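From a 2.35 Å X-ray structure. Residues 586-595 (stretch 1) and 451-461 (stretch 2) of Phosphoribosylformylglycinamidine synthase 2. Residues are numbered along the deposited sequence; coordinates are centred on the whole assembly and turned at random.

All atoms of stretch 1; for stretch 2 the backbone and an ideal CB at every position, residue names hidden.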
# COMPACT_ATOMS: atom_id res chain seq x y z
N LYS A 586 7.66 4.52 -26.59
CA LYS A 586 6.92 5.64 -26.01
C LYS A 586 5.60 5.25 -25.36
O LYS A 586 5.14 4.10 -25.47
CB LYS A 586 6.71 6.70 -27.10
CG LYS A 586 8.03 7.12 -27.77
CD LYS A 586 7.91 8.40 -28.59
CE LYS A 586 7.18 8.19 -29.90
NZ LYS A 586 7.04 9.48 -30.64
N GLU A 587 5.00 6.20 -24.65
CA GLU A 587 3.72 5.96 -24.00
C GLU A 587 2.79 7.11 -24.34
O GLU A 587 3.09 8.28 -24.06
CB GLU A 587 3.87 5.82 -22.47
CG GLU A 587 4.16 7.10 -21.72
CD GLU A 587 4.10 6.94 -20.20
OE1 GLU A 587 4.23 7.97 -19.51
OE2 GLU A 587 3.94 5.80 -19.71
N PHE A 588 1.66 6.78 -24.95
CA PHE A 588 0.70 7.78 -25.37
C PHE A 588 -0.62 7.08 -25.67
O PHE A 588 -0.72 5.87 -25.53
CB PHE A 588 1.22 8.51 -26.62
CG PHE A 588 1.53 7.59 -27.77
CD1 PHE A 588 0.59 7.37 -28.77
CD2 PHE A 588 2.77 6.96 -27.86
CE1 PHE A 588 0.88 6.52 -29.85
CE2 PHE A 588 3.07 6.11 -28.94
CZ PHE A 588 2.13 5.89 -29.93
N GLY A 589 -1.63 7.84 -26.08
CA GLY A 589 -2.91 7.24 -26.37
C GLY A 589 -3.78 7.15 -25.13
O GLY A 589 -3.30 7.35 -24.03
N HIS A 590 -5.06 6.85 -25.32
CA HIS A 590 -5.97 6.74 -24.19
C HIS A 590 -5.80 5.40 -23.49
O HIS A 590 -5.63 4.37 -24.13
CB HIS A 590 -7.42 6.86 -24.67
CG HIS A 590 -8.41 7.11 -23.56
ND1 HIS A 590 -8.69 8.38 -23.09
CD2 HIS A 590 -9.15 6.26 -22.82
CE1 HIS A 590 -9.56 8.29 -22.09
NE2 HIS A 590 -9.85 7.02 -21.91
N PRO A 591 -5.80 5.39 -22.14
CA PRO A 591 -5.65 4.14 -21.39
C PRO A 591 -6.92 3.32 -21.63
O PRO A 591 -7.93 3.86 -22.06
CB PRO A 591 -5.55 4.62 -19.94
CG PRO A 591 -4.89 5.93 -20.08
CD PRO A 591 -5.61 6.55 -21.26
N PRO A 592 -6.89 2.01 -21.36
CA PRO A 592 -8.09 1.20 -21.60
C PRO A 592 -9.34 1.71 -20.87
O PRO A 592 -9.29 2.09 -19.70
CB PRO A 592 -7.68 -0.19 -21.10
CG PRO A 592 -6.21 -0.20 -21.32
CD PRO A 592 -5.79 1.17 -20.86
N ARG A 593 -10.47 1.73 -21.57
CA ARG A 593 -11.71 2.17 -20.94
C ARG A 593 -12.02 1.18 -19.82
O ARG A 593 -11.63 0.01 -19.88
CB ARG A 593 -12.88 2.15 -21.93
CG ARG A 593 -12.85 3.20 -23.03
CD ARG A 593 -14.23 3.27 -23.68
NE ARG A 593 -14.21 3.08 -25.13
CZ ARG A 593 -13.79 1.98 -25.75
NH1 ARG A 593 -13.34 0.94 -25.06
NH2 ARG A 593 -13.84 1.92 -27.08
N LEU A 594 -12.71 1.65 -18.80
CA LEU A 594 -13.06 0.81 -17.67
C LEU A 594 -14.55 0.95 -17.34
O LEU A 594 -15.01 2.02 -16.94
CB LEU A 594 -12.21 1.19 -16.46
CG LEU A 594 -12.50 0.58 -15.09
CD1 LEU A 594 -12.57 -0.95 -15.17
CD2 LEU A 594 -11.40 1.01 -14.13
N ASP A 595 -15.28 -0.14 -17.55
CA ASP A 595 -16.71 -0.21 -17.28
C ASP A 595 -16.80 -0.80 -15.88
O ASP A 595 -16.63 -2.00 -15.69
CB ASP A 595 -17.39 -1.15 -18.29
CG ASP A 595 -18.89 -1.31 -18.06
OD1 ASP A 595 -19.33 -1.28 -16.89
OD2 ASP A 595 -19.63 -1.49 -19.06
N UNK A 451 1.43 3.13 -13.59
CA UNK A 451 1.91 4.49 -13.88
C UNK A 451 1.64 5.03 -15.28
O UNK A 451 1.46 6.24 -15.45
CB UNK A 451 3.42 4.54 -13.64
N UNK A 452 1.63 4.15 -16.28
CA UNK A 452 1.38 4.59 -17.66
C UNK A 452 -0.05 5.12 -17.78
O UNK A 452 -0.27 6.21 -18.31
CB UNK A 452 1.61 3.44 -18.65
N UNK A 453 -1.01 4.35 -17.29
CA UNK A 453 -2.42 4.77 -17.31
C UNK A 453 -2.56 6.07 -16.51
O UNK A 453 -3.19 7.04 -16.96
CB UNK A 453 -3.33 3.68 -16.74
N UNK A 454 -1.97 6.07 -15.32
CA UNK A 454 -2.04 7.19 -14.41
C UNK A 454 -1.43 8.50 -14.92
O UNK A 454 -1.99 9.58 -14.72
CB UNK A 454 -1.35 6.80 -13.10
N UNK A 455 -0.28 8.42 -15.60
CA UNK A 455 0.36 9.61 -16.14
C UNK A 455 -0.52 10.24 -17.23
O UNK A 455 -0.70 11.45 -17.26
CB UNK A 455 1.74 9.27 -16.70
N UNK A 456 -1.08 9.41 -18.10
CA UNK A 456 -1.92 9.88 -19.20
C UNK A 456 -3.36 10.22 -18.83
O UNK A 456 -4.02 11.00 -19.52
CB UNK A 456 -1.94 8.81 -20.30
N UNK A 457 -3.87 9.63 -17.75
CA UNK A 457 -5.24 9.88 -17.33
C UNK A 457 -5.33 9.54 -15.85
O UNK A 457 -5.89 8.52 -15.47
CB UNK A 457 -6.24 9.07 -18.15
N UNK A 458 -4.80 10.42 -14.99
CA UNK A 458 -4.82 10.19 -13.54
C UNK A 458 -6.13 9.63 -12.96
O UNK A 458 -6.11 8.69 -12.17
CB UNK A 458 -4.51 11.51 -12.83
N UNK A 459 -7.26 10.19 -13.36
CA UNK A 459 -8.54 9.71 -12.84
C UNK A 459 -8.78 8.24 -13.23
O UNK A 459 -9.13 7.41 -12.38
CB UNK A 459 -9.68 10.59 -13.36
N UNK A 460 -8.59 7.91 -14.51
CA UNK A 460 -8.79 6.54 -14.97
C UNK A 460 -7.73 5.62 -14.34
O UNK A 460 -8.00 4.46 -14.04
CB UNK A 460 -8.73 6.47 -16.50
N UNK A 461 -6.53 6.16 -14.13
CA UNK A 461 -5.47 5.39 -13.51
C UNK A 461 -5.84 4.96 -12.09
O UNK A 461 -5.64 3.81 -11.70
CB UNK A 461 -4.17 6.20 -13.49

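Position 451 has helical angles (phi/psi -62/-32), and its ideal CB finds nothing of stretch 1 within 5.5 Å. Stretch 1 therefore sets no requirement; the phi would admit proline among many others, and P451 is deposited.

At 452 CA-to-CB points sideways, yet the ideal CB lies 3.5 Å from E587 OE2. A carboxylate so near favours a donor, whether lysine, arginine or a shorter polar group. The residue is R452: with chi1 to chi3 m, t, t the chain extends, and NH1 donates to E587 OE2 at 2.9 Å (N-H...O 134°). This salt bridge meets the guanidinium at its edge, near its plane, where its N-H bonds point.

The ideal CB of 453 is 4.0 Å from P591 CB and 5.4 Å from P592 CD, again sideways. Two proline rings offer no side-chain donor, so an apolar or aromatic group would suit. Y453, chi1 m, places its ring beneath P592: CD sits 3.8 Å from the ring centroid and 25° off the normal, a CH-pi contact over one face. Its CB also packs against P591 CB at 4.1 Å.

Position 454 points away and is unconstrained by stretch 1; it is S454.

Position 455 points toward stretch 1, with its ideal CB 4.0 Å from E587 OE1. A second basic residue is plausible, as is a neutral polar one. R455 is deposited, and its CG comes within 3.4 Å of E587 OE1. The chain then bends through chi2 and chi3, both p, leaving NH2 in a long salt bridge, 3.8 Å from E587 OE1. A water spans this gap, accepting from R455 NH2 at 2.9 Å and donating to E587 OE1 at 2.9 Å.

The CB of 456 points toward P591 CG (4.1 Å) and G589 O (4.2 Å). The proline favours an aliphatic group, though the carbonyl could accept from a polar one. L456 (m, t) sends CD1 to 3.8 Å from F588 CA and 3.6 Å from G589 O, while CB lies 4.2 Å from P591 CG.

At 457, phi/psi of -158/76 leave the helix, and the position is the N-cap of the next one. The CB is 3.9 Å from P591 CG and 5.2 Å from H590 CE1, so a capping polar residue or an aromatic would fit. H457 is found; its CD2 approaches H590 CE1 at 3.4 Å, the two ring planes lying at 88° with centroids 5.3 Å apart.

Positions 458 and 459 are helical and out of reach of stretch 1, hence free in its terms; they are P458 and R459.

Position 460 points toward stretch 1, its CB 5.0 Å from P591 CB and 5.5 Å from P592 O. That spacing leaves room for a medium or large apolar chain. L460 (t, p) occupies it: CD2 lies 3.7 Å from P591 CB and 3.4 Å from P592 O, and CD1 reaches L594 CB at 3.9 Å.

Position 461, with nothing of stretch 1 near its ideal CB, is G461; its helical angles do not demand glycine.

Stretch 2 (451-461) PRYSRLHPRLG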
# COMPACT_ATOMS: atom_id res chain seq x y z
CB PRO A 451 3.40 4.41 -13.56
CG PRO A 451 3.72 3.00 -13.86
CD PRO A 451 2.55 2.24 -13.28
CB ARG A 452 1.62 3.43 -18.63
CG ARG A 452 3.04 2.88 -18.56
CD ARG A 452 3.33 1.87 -19.65
NE ARG A 452 4.72 1.40 -19.63
CZ ARG A 452 5.78 2.19 -19.79
NH1 ARG A 452 5.62 3.49 -19.98
NH2 ARG A 452 7.00 1.67 -19.78
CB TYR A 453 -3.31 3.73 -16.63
CG TYR A 453 -3.36 2.35 -17.27
CD1 TYR A 453 -4.15 1.35 -16.71
CD2 TYR A 453 -2.66 2.07 -18.44
CE1 TYR A 453 -4.26 0.10 -17.30
CE2 TYR A 453 -2.77 0.82 -19.04
CZ TYR A 453 -3.57 -0.16 -18.47
OH TYR A 453 -3.68 -1.39 -19.07
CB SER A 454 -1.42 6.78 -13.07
OG SER A 454 -2.07 5.62 -12.52
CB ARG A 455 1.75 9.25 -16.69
CG ARG A 455 2.32 10.17 -17.78
CD ARG A 455 2.42 11.63 -17.35
NE ARG A 455 3.41 11.86 -16.30
CZ ARG A 455 4.71 11.63 -16.42
NH1 ARG A 455 5.53 11.88 -15.41
NH2 ARG A 455 5.20 11.13 -17.55
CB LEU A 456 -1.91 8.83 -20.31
CG LEU A 456 -0.53 8.64 -20.96
CD1 LEU A 456 -0.52 7.36 -21.77
CD2 LEU A 456 -0.20 9.85 -21.82
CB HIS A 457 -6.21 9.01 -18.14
CG HIS A 457 -7.64 9.47 -18.09
ND1 HIS A 457 -8.25 9.88 -16.93
CD2 HIS A 457 -8.57 9.58 -19.07
CE1 HIS A 457 -9.50 10.22 -17.19
NE2 HIS A 457 -9.72 10.05 -18.48
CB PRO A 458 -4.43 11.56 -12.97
CG PRO A 458 -4.76 12.54 -14.09
CD PRO A 458 -4.35 11.78 -15.32
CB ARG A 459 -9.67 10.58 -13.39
CG ARG A 459 -11.03 10.33 -12.79
CD ARG A 459 -12.07 11.02 -13.67
NE ARG A 459 -13.23 11.45 -12.91
CZ ARG A 459 -13.42 12.69 -12.48
NH1 ARG A 459 -12.51 13.62 -12.72
NH2 ARG A 459 -14.51 12.99 -11.79
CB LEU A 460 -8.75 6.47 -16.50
CG LEU A 460 -9.03 5.13 -17.18
CD1 LEU A 460 -10.37 4.58 -16.73
CD2 LEU A 460 -9.01 5.30 -18.69
O HOH W 1 4.40 10.78 -20.27
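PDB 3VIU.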